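Local coordinates for 3-dehydroquinate dehydratase (Aquifex aeolicus, PDB 2EGZ), which catalyses the cis-dehydration of 3-dehydroquinate to 3-dehydroshikimate, the third step of the chorismate pathway, by way of a Schiff-base intermediate, at residues E48-S51 against K55-L58; P63-R68 against D88-S93; E151-L156 against L169-D174; E133-G138 against G165-I170. One frame throughout, in Å; residues are numbered along the deposited sequence.

Interaction 1 of 4, residues E48-S51 against K55-L58; sequences EVHS and KTIL
Lys55 meets Val49 and His50 where helix 39-51 turns back into strand 55-59, closing a beta-alpha-beta unit (strand 26-30, helix 39-51, strand 55-59) of the TIM barrel. Three residues separate the segments, and the CA atoms of His50 and Lys55 stand 6.1 Å apart. Lys55 takes part through its backbone. Its carbonyl O lies 3.7 Å from Val49 CG1, and its CA sits near the plane of the imidazole at the ring edge, 4.4 Å from His50 CD2. Its CB points away from the helix, and NZ has a weak, long ion pair with Asp85.

Thr56 carries most of the packing. Its CG2 presses on Val49 from the strand side, 3.5 Å from Val49 CG1, which is tighter than usual for two carbons. The same methyl makes an off-centre CH-pi contact with His50, 4.3 Å from the ring centroid and 30° off the ring normal. One methyl is therefore shared by a branched aliphatic side chain and an aromatic ring. With chi1 at 61°, OG1 stands between the backbone N and the carbonyl carbon, and CG2 is left to face the helix. Thr56 OG1 comes within 3.6 Å of His50 NE2, but each atom has its hydrogen bond elsewhere, the hydroxyl with Ser84 OG.

Ile57 continues the pairing with strand 26-30 through backbone bonds with Val27 and Leu29. The polar tie between helix and strand is indirect: Asp85 OD2 is hydrogen-bonded both to His50 NE2 and to the backbone N of Thr56.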
# COMPACT_ATOMS: atom_id res chain seq x y z
N GLU B 48 -13.24 29.38 3.30
CA GLU B 48 -12.40 30.56 3.22
C GLU B 48 -11.67 30.61 1.88
O GLU B 48 -11.45 31.67 1.31
CB GLU B 48 -11.38 30.58 4.37
CG GLU B 48 -10.88 31.98 4.71
CD GLU B 48 -9.76 31.98 5.73
OE1 GLU B 48 -9.80 31.15 6.66
OE2 GLU B 48 -8.85 32.82 5.60
N VAL B 49 -11.29 29.44 1.37
CA VAL B 49 -10.61 29.38 0.09
C VAL B 49 -11.58 29.83 -0.99
O VAL B 49 -11.23 30.63 -1.86
CB VAL B 49 -10.14 27.95 -0.23
CG1 VAL B 49 -9.49 27.92 -1.60
CG2 VAL B 49 -9.15 27.50 0.83
N HIS B 50 -12.79 29.31 -0.93
CA HIS B 50 -13.82 29.66 -1.90
C HIS B 50 -14.14 31.15 -1.81
O HIS B 50 -14.43 31.79 -2.82
CB HIS B 50 -15.08 28.83 -1.66
CG HIS B 50 -14.95 27.41 -2.10
ND1 HIS B 50 -15.67 26.38 -1.52
CD2 HIS B 50 -14.22 26.84 -3.09
CE1 HIS B 50 -15.38 25.25 -2.13
NE2 HIS B 50 -14.51 25.50 -3.08
N SER B 51 -14.10 31.69 -0.60
CA SER B 51 -14.39 33.11 -0.40
C SER B 51 -13.40 33.99 -1.14
O SER B 51 -13.70 35.14 -1.47
CB SER B 51 -14.36 33.46 1.10
OG SER B 51 -15.41 32.79 1.78
N LYS B 55 -10.37 27.38 -6.09
CA LYS B 55 -10.94 26.05 -5.94
C LYS B 55 -10.15 25.28 -4.90
O LYS B 55 -9.04 25.67 -4.55
CB LYS B 55 -10.91 25.30 -7.27
CG LYS B 55 -11.96 25.79 -8.25
CD LYS B 55 -11.90 25.01 -9.55
CE LYS B 55 -13.01 25.43 -10.49
NZ LYS B 55 -14.35 25.13 -9.92
N THR B 56 -10.73 24.19 -4.41
CA THR B 56 -10.08 23.39 -3.39
C THR B 56 -9.92 21.92 -3.75
O THR B 56 -10.68 21.38 -4.55
CB THR B 56 -10.89 23.40 -2.07
OG1 THR B 56 -12.19 22.84 -2.32
CG2 THR B 56 -11.04 24.81 -1.54
N ILE B 57 -8.91 21.31 -3.14
CA ILE B 57 -8.66 19.88 -3.27
C ILE B 57 -8.65 19.44 -1.81
O ILE B 57 -7.87 19.96 -1.01
CB ILE B 57 -7.28 19.54 -3.89
CG1 ILE B 57 -7.25 19.89 -5.37
CG2 ILE B 57 -7.02 18.04 -3.73
CD1 ILE B 57 -5.88 19.71 -6.00
N LEU B 58 -9.55 18.53 -1.47
CA LEU B 58 -9.63 18.01 -0.11
C LEU B 58 -8.76 16.76 -0.04
O LEU B 58 -9.10 15.73 -0.62
CB LEU B 58 -11.08 17.66 0.24
CG LEU B 58 -11.33 16.96 1.58
CD1 LEU B 58 -10.94 17.88 2.73
CD2 LEU B 58 -12.79 16.56 1.68

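Interaction 2 of 4, residues P63-R68 against D88-S93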
# COMPACT_ATOMS: atom_id res chain seq x y z
N PRO B 63 -1.21 7.58 6.03
CA PRO B 63 0.18 7.47 6.48
C PRO B 63 1.10 6.68 5.55
O PRO B 63 2.28 6.99 5.43
CB PRO B 63 0.05 6.85 7.86
CG PRO B 63 -1.22 6.05 7.76
CD PRO B 63 -2.13 6.99 7.01
N GLU B 64 0.56 5.66 4.88
CA GLU B 64 1.37 4.84 3.98
C GLU B 64 1.84 5.59 2.75
O GLU B 64 2.83 5.21 2.13
CB GLU B 64 0.59 3.59 3.54
CG GLU B 64 -0.84 3.86 3.13
CD GLU B 64 -1.80 3.84 4.31
OE1 GLU B 64 -1.40 4.26 5.42
OE2 GLU B 64 -2.96 3.40 4.13
N GLU B 65 1.14 6.66 2.38
CA GLU B 65 1.55 7.43 1.22
C GLU B 65 1.97 8.87 1.53
O GLU B 65 1.63 9.80 0.81
CB GLU B 65 0.45 7.38 0.14
CG GLU B 65 0.35 6.00 -0.49
CD GLU B 65 -0.48 5.95 -1.76
OE1 GLU B 65 -0.31 6.84 -2.62
OE2 GLU B 65 -1.29 5.01 -1.90
N GLY B 66 2.72 9.02 2.61
CA GLY B 66 3.22 10.33 2.99
C GLY B 66 2.37 11.20 3.90
O GLY B 66 2.71 12.36 4.13
N GLY B 67 1.28 10.66 4.42
CA GLY B 67 0.43 11.44 5.29
C GLY B 67 0.50 11.00 6.73
O GLY B 67 1.54 10.58 7.22
N ARG B 68 -0.64 11.09 7.42
CA ARG B 68 -0.72 10.70 8.82
C ARG B 68 -2.13 10.20 9.09
O ARG B 68 -3.08 10.62 8.43
CB ARG B 68 -0.39 11.88 9.72
N ASP B 88 -9.04 14.27 -3.16
CA ASP B 88 -7.94 13.39 -3.53
C ASP B 88 -7.93 12.21 -2.56
O ASP B 88 -7.71 12.39 -1.37
CB ASP B 88 -6.60 14.14 -3.46
CG ASP B 88 -5.41 13.27 -3.86
OD1 ASP B 88 -5.40 12.07 -3.53
OD2 ASP B 88 -4.46 13.80 -4.50
N ILE B 89 -8.17 11.01 -3.08
CA ILE B 89 -8.16 9.80 -2.27
C ILE B 89 -7.12 8.87 -2.88
O ILE B 89 -6.94 8.85 -4.09
CB ILE B 89 -9.55 9.12 -2.26
CG1 ILE B 89 -9.54 7.89 -1.34
CG2 ILE B 89 -9.95 8.72 -3.67
CD1 ILE B 89 -9.28 8.21 0.12
N GLU B 90 -6.40 8.12 -2.05
CA GLU B 90 -5.38 7.21 -2.56
C GLU B 90 -6.01 5.98 -3.19
O GLU B 90 -7.01 5.45 -2.68
CB GLU B 90 -4.44 6.75 -1.44
CG GLU B 90 -3.77 7.86 -0.62
CD GLU B 90 -4.73 8.54 0.34
OE1 GLU B 90 -5.73 7.91 0.74
OE2 GLU B 90 -4.46 9.70 0.70
N LEU B 91 -5.43 5.51 -4.29
CA LEU B 91 -5.93 4.32 -4.96
C LEU B 91 -5.84 3.16 -3.98
O LEU B 91 -6.65 2.24 -4.02
CB LEU B 91 -5.09 4.02 -6.21
CG LEU B 91 -5.38 2.73 -6.99
CD1 LEU B 91 -6.80 2.73 -7.51
CD2 LEU B 91 -4.39 2.60 -8.14
N SER B 92 -4.85 3.22 -3.10
CA SER B 92 -4.63 2.17 -2.11
C SER B 92 -5.71 2.09 -1.03
O SER B 92 -5.80 1.09 -0.32
CB SER B 92 -3.24 2.32 -1.47
OG SER B 92 -3.09 3.58 -0.85
N SER B 93 -6.51 3.14 -0.90
CA SER B 93 -7.60 3.16 0.09
C SER B 93 -8.86 2.66 -0.62
O SER B 93 -9.87 3.35 -0.70
CB SER B 93 -7.83 4.58 0.62
OG SER B 93 -6.67 5.09 1.26
O HOH W 1 -2.45 4.56 -4.09
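The active-site end of the barrel brings Glu65, from the loop after strand 55-59, against Ser92 in the type I turn Glu90-Ser93 that follows strand 86-90. Ser92 OG donates a short hydrogen bond of 2.5 Å to Glu65 OE2, arriving on the anti side of the carboxylate and 22° out of its plane. A water reinforces it, donating to Glu65 OE2 and accepting from Ser92 N at 2.9 Å, so two donors grip one oxygen. Glu65 OE1 is hydrogen-bonded to the backbone N of His116, the proton donor/acceptor of catalysis. In this TIM barrel the contact thus links two successive loops after strands to strand 110-117, which carries His116. With an alanine in place of Glu65, Ser92 OG and the water would probably lose their common acceptor, and His116 N its carboxylate mate. Glu90 passes Glu65 in the opposite direction, the carboxylate planes 77° apart, with Glu65 OE2 3.6 Å from Glu90 CB. A bend at chi2 (74°) swings the Glu90 carboxylate off, its OE1 ending 5.9 Å from Glu65 OE2. Glu90 OE2 instead holds Ser62 N, beside the substrate-binding Arg61, whose NH1 is hydrogen-bonded to Glu65 O.

Interaction 3 of 4, residues E151-L156 against L169-D174; sequences EDVARL and LISMGD
Val153 and Leu156 pack against Ser171 in a buried helix-on-strand contact, the return half of the beta-alpha-beta unit formed by strand 140-146, helix 150-160 and strand 168-172 of the TIM barrel. The short axes are nearly antiparallel, 170° between their directions and 8.9 Å apart at closest approach, as expected when a barrel helix lies back along the strand it leads to.

Ser171 is the focus. Leu156 brings one branch, CD2, to within 3.2 Å of Ser171 OG, a close methyl-to-oxygen approach, and the same methyl lies 3.8 Å from the carbonyl O of Ile170. Chi1 of 172° sets Leu156 CG opposite the backbone N and sends the side chain toward the strand, where it also touches Ile143 and Val145. Val153 comes in with both methyls: its CG1 is 3.9 Å from Ser171 OG, its CG2 4.1 Å from Ser171 CB.

Ile170 contributes backbone only, since its CB points away from the helix; its side chain instead lies beside Lys142, the Schiff-base residue, Arg180 and a bound tartrate. No direct hydrogen bond crosses between the segments, yet the buried hydroxyl is not left without a polar partner. A water stands 2.8 Å from Ser171 OG, hydrogen-bonded to it, and donates to the carbonyl O of Asp152, which also accepts the helical bond from Leu156 N.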
# COMPACT_ATOMS: atom_id res chain seq x y z
N GLU B 151 15.85 9.68 -17.48
CA GLU B 151 15.15 8.60 -18.19
C GLU B 151 13.82 8.29 -17.50
O GLU B 151 12.83 7.98 -18.16
CB GLU B 151 16.00 7.33 -18.21
CG GLU B 151 17.50 7.53 -18.40
CD GLU B 151 17.86 8.09 -19.76
OE1 GLU B 151 17.31 7.59 -20.77
OE2 GLU B 151 18.70 9.01 -19.83
N ASP B 152 13.81 8.35 -16.17
CA ASP B 152 12.60 8.07 -15.39
C ASP B 152 11.51 9.09 -15.67
O ASP B 152 10.32 8.77 -15.62
CB ASP B 152 12.89 8.08 -13.88
CG ASP B 152 13.52 6.80 -13.38
OD1 ASP B 152 13.40 5.75 -14.06
OD2 ASP B 152 14.12 6.83 -12.28
N VAL B 153 11.92 10.32 -15.95
CA VAL B 153 10.96 11.39 -16.24
C VAL B 153 10.35 11.15 -17.61
O VAL B 153 9.14 11.13 -17.76
CB VAL B 153 11.65 12.77 -16.23
CG1 VAL B 153 10.62 13.88 -16.45
CG2 VAL B 153 12.40 12.97 -14.92
N ALA B 154 11.22 10.96 -18.60
CA ALA B 154 10.77 10.72 -19.96
C ALA B 154 9.83 9.51 -20.00
O ALA B 154 8.79 9.54 -20.66
CB ALA B 154 11.98 10.48 -20.87
N ARG B 155 10.19 8.46 -19.26
CA ARG B 155 9.40 7.23 -19.22
C ARG B 155 8.01 7.45 -18.64
O ARG B 155 7.01 7.03 -19.23
CB ARG B 155 10.16 6.16 -18.42
CG ARG B 155 9.58 4.75 -18.54
CD ARG B 155 10.62 3.71 -18.13
NE ARG B 155 11.06 3.87 -16.74
CZ ARG B 155 10.35 3.51 -15.68
NH1 ARG B 155 10.83 3.70 -14.46
NH2 ARG B 155 9.15 2.96 -15.84
N LEU B 156 7.93 8.12 -17.50
CA LEU B 156 6.63 8.38 -16.88
C LEU B 156 5.73 9.15 -17.84
O LEU B 156 4.56 8.80 -18.02
CB LEU B 156 6.79 9.21 -15.60
CG LEU B 156 5.47 9.71 -14.98
CD1 LEU B 156 4.64 8.51 -14.52
CD2 LEU B 156 5.75 10.65 -13.81
N LEU B 169 0.35 14.10 -13.65
CA LEU B 169 1.64 13.43 -13.64
C LEU B 169 2.71 14.26 -12.97
O LEU B 169 2.90 15.43 -13.31
CB LEU B 169 2.08 13.14 -15.07
CG LEU B 169 1.06 12.34 -15.88
CD1 LEU B 169 1.49 12.28 -17.33
CD2 LEU B 169 0.93 10.94 -15.28
N ILE B 170 3.42 13.66 -12.02
CA ILE B 170 4.47 14.37 -11.32
C ILE B 170 5.69 13.50 -11.07
O ILE B 170 5.58 12.43 -10.46
CB ILE B 170 3.99 14.88 -9.94
CG1 ILE B 170 2.75 15.76 -10.11
CG2 ILE B 170 5.10 15.67 -9.26
CD1 ILE B 170 2.04 16.04 -8.82
N SER B 171 6.84 13.93 -11.58
CA SER B 171 8.09 13.21 -11.33
C SER B 171 8.72 14.05 -10.23
O SER B 171 9.14 15.19 -10.47
CB SER B 171 9.00 13.21 -12.56
OG SER B 171 8.50 12.35 -13.57
N MET B 172 8.76 13.51 -9.01
CA MET B 172 9.32 14.23 -7.87
C MET B 172 10.84 14.18 -7.88
O MET B 172 11.45 13.33 -8.54
CB MET B 172 8.78 13.65 -6.56
CG MET B 172 7.25 13.74 -6.40
SD MET B 172 6.59 13.12 -4.81
CE MET B 172 6.93 11.35 -4.97
N GLY B 173 11.47 15.10 -7.15
CA GLY B 173 12.92 15.12 -7.08
C GLY B 173 13.53 16.11 -8.05
O GLY B 173 12.83 16.68 -8.89
N ASP B 174 14.84 16.32 -7.95
CA ASP B 174 15.51 17.27 -8.82
C ASP B 174 15.43 16.90 -10.29
O ASP B 174 15.25 17.77 -11.15
CB ASP B 174 16.98 17.44 -8.41
CG ASP B 174 17.69 16.12 -8.15
OD1 ASP B 174 17.51 15.18 -8.96
OD2 ASP B 174 18.43 16.03 -7.15
O HOH W 2 9.37 9.72 -13.11

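Interaction 4 of 4, residues E133-G138 against G165-I170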
# COMPACT_ATOMS: atom_id res chain seq x y z
N GLU B 133 -6.82 1.96 -13.35
CA GLU B 133 -7.67 1.78 -12.17
C GLU B 133 -8.32 3.11 -11.81
O GLU B 133 -9.49 3.16 -11.44
CB GLU B 133 -6.85 1.26 -10.99
CG GLU B 133 -6.47 -0.20 -11.13
CD GLU B 133 -7.68 -1.11 -11.04
OE1 GLU B 133 -8.18 -1.31 -9.91
OE2 GLU B 133 -8.14 -1.61 -12.09
N GLY B 134 -7.56 4.19 -11.94
CA GLY B 134 -8.11 5.50 -11.64
C GLY B 134 -9.34 5.79 -12.49
O GLY B 134 -10.35 6.29 -12.00
N TYR B 135 -9.25 5.47 -13.78
CA TYR B 135 -10.37 5.71 -14.69
C TYR B 135 -11.51 4.74 -14.41
O TYR B 135 -12.68 5.09 -14.54
CB TYR B 135 -9.92 5.57 -16.15
CG TYR B 135 -8.96 6.65 -16.59
CD1 TYR B 135 -9.27 8.00 -16.42
CD2 TYR B 135 -7.73 6.33 -17.18
CE1 TYR B 135 -8.39 9.00 -16.82
CE2 TYR B 135 -6.84 7.32 -17.58
CZ TYR B 135 -7.18 8.65 -17.40
OH TYR B 135 -6.30 9.64 -17.78
N ARG B 136 -11.15 3.52 -14.03
CA ARG B 136 -12.14 2.49 -13.72
C ARG B 136 -13.00 2.88 -12.51
O ARG B 136 -14.18 2.55 -12.46
CB ARG B 136 -11.44 1.15 -13.47
CG ARG B 136 -12.33 0.04 -12.94
CD ARG B 136 -11.60 -1.31 -12.99
NE ARG B 136 -12.25 -2.34 -12.18
CZ ARG B 136 -11.90 -2.64 -10.93
NH1 ARG B 136 -10.91 -1.99 -10.34
NH2 ARG B 136 -12.55 -3.59 -10.28
N TYR B 137 -12.41 3.60 -11.56
CA TYR B 137 -13.14 4.03 -10.37
C TYR B 137 -13.76 5.41 -10.56
O TYR B 137 -14.24 6.02 -9.60
CB TYR B 137 -12.21 4.04 -9.14
CG TYR B 137 -11.97 2.67 -8.55
CD1 TYR B 137 -12.93 2.06 -7.73
CD2 TYR B 137 -10.80 1.97 -8.82
CE1 TYR B 137 -12.72 0.79 -7.20
CE2 TYR B 137 -10.58 0.70 -8.29
CZ TYR B 137 -11.54 0.11 -7.49
OH TYR B 137 -11.32 -1.14 -6.96
N GLY B 138 -13.72 5.90 -11.79
CA GLY B 138 -14.31 7.19 -12.12
C GLY B 138 -13.61 8.46 -11.67
O GLY B 138 -14.25 9.49 -11.51
N GLY B 165 -6.74 9.96 -21.50
CA GLY B 165 -7.56 10.63 -20.52
C GLY B 165 -6.81 11.71 -19.76
O GLY B 165 -5.58 11.73 -19.76
N GLU B 166 -7.54 12.63 -19.14
CA GLU B 166 -6.86 13.66 -18.38
C GLU B 166 -6.35 12.98 -17.13
O GLU B 166 -6.98 12.06 -16.60
CB GLU B 166 -7.80 14.82 -18.04
CG GLU B 166 -9.02 14.48 -17.22
CD GLU B 166 -9.92 15.68 -17.04
OE1 GLU B 166 -10.32 16.28 -18.06
OE2 GLU B 166 -10.23 16.04 -15.88
N LYS B 167 -5.19 13.42 -16.67
CA LYS B 167 -4.55 12.82 -15.51
C LYS B 167 -3.66 13.87 -14.88
O LYS B 167 -3.65 15.02 -15.31
CB LYS B 167 -3.70 11.63 -15.97
CG LYS B 167 -2.78 11.97 -17.16
CD LYS B 167 -2.07 10.73 -17.70
CE LYS B 167 -3.01 9.74 -18.38
NZ LYS B 167 -3.39 10.14 -19.78
N ILE B 168 -2.93 13.47 -13.85
CA ILE B 168 -2.00 14.36 -13.16
C ILE B 168 -0.70 13.58 -13.04
O ILE B 168 -0.67 12.51 -12.41
CB ILE B 168 -2.52 14.73 -11.75
CG1 ILE B 168 -3.82 15.54 -11.89
CG2 ILE B 168 -1.45 15.52 -10.99
CD1 ILE B 168 -4.60 15.68 -10.58
N LEU B 169 0.35 14.10 -13.65
CA LEU B 169 1.64 13.43 -13.64
C LEU B 169 2.71 14.26 -12.97
O LEU B 169 2.90 15.43 -13.31
CB LEU B 169 2.08 13.14 -15.07
CG LEU B 169 1.06 12.34 -15.88
CD1 LEU B 169 1.49 12.28 -17.33
CD2 LEU B 169 0.93 10.94 -15.28
N ILE B 170 3.42 13.66 -12.02
CA ILE B 170 4.47 14.37 -11.32
C ILE B 170 5.69 13.50 -11.07
O ILE B 170 5.58 12.43 -10.46
CB ILE B 170 3.99 14.88 -9.94
CG1 ILE B 170 2.75 15.76 -10.11
CG2 ILE B 170 5.10 15.67 -9.26
CD1 ILE B 170 2.04 16.04 -8.82
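Tyr135, near the end of helix 124-136, reaches the segment that leads into strand 168-172, and hydrogen bonding defines the contact. Its OH donates to Glu166 O at 2.8 Å, but not along a lone pair: the donor sits above the carbonyl plane, 70° out of it, with a C=O...donor angle of 110°. A second bond braces the receiving segment, Lys167 NZ donating to Gly165 O at 2.7 Å. Bends at chi3 and chi4 fold the lysine back to make it, and NZ is also hydrogen-bonded to Val163 O.

Packing gathers round the phenol oxygen. Tyr135 OH lies 2.9 Å from Gly165 C and 3.3 Å from Lys167 CE, the latter near the ring plane at its edge. Gly165, with no side chain, lets the ring come up to its CA. A phenylalanine at Tyr135 would probably leave Glu166 O without this donor and the segment less firmly tied to the helix.

Gly138, at positive phi, ends the helix in a Schellman motif, with Gly139 N bonded to Gly134 O and Gly138 N to Tyr135 O. In this part of the TIM barrel the buried lysine amine meets backbone carbonyls, an environment likely to suit its charged form, while helix and strand entry are joined by a neutral hydroxyl-to-carbonyl bond.

In the fold
All four contacts reach the parallel sheet of one TIM barrel. Interactions 1 and 2 come first, in series; interaction 4 then opens before interaction 3, and both end on strand 168-172, sharing Leu169 and Ile170. Interactions 1 and 2 use neighbouring strands, 55-59 and 86-90, and touch through a probable hydrogen bond from Asp88 N to Leu58 O of 2.9 Å, though their centres are 21 Å apart. Leu91 of interaction 2 packs on Glu133 of interaction 4. Interactions 1 and 3 lie on opposite sides of the chain's centre, 28 Å between centres. Interaction 2 borders His116 and interaction 3 has Ile170 beside Lys142, so contacts of the barrel wall and of the active-site loops reach the same sheet.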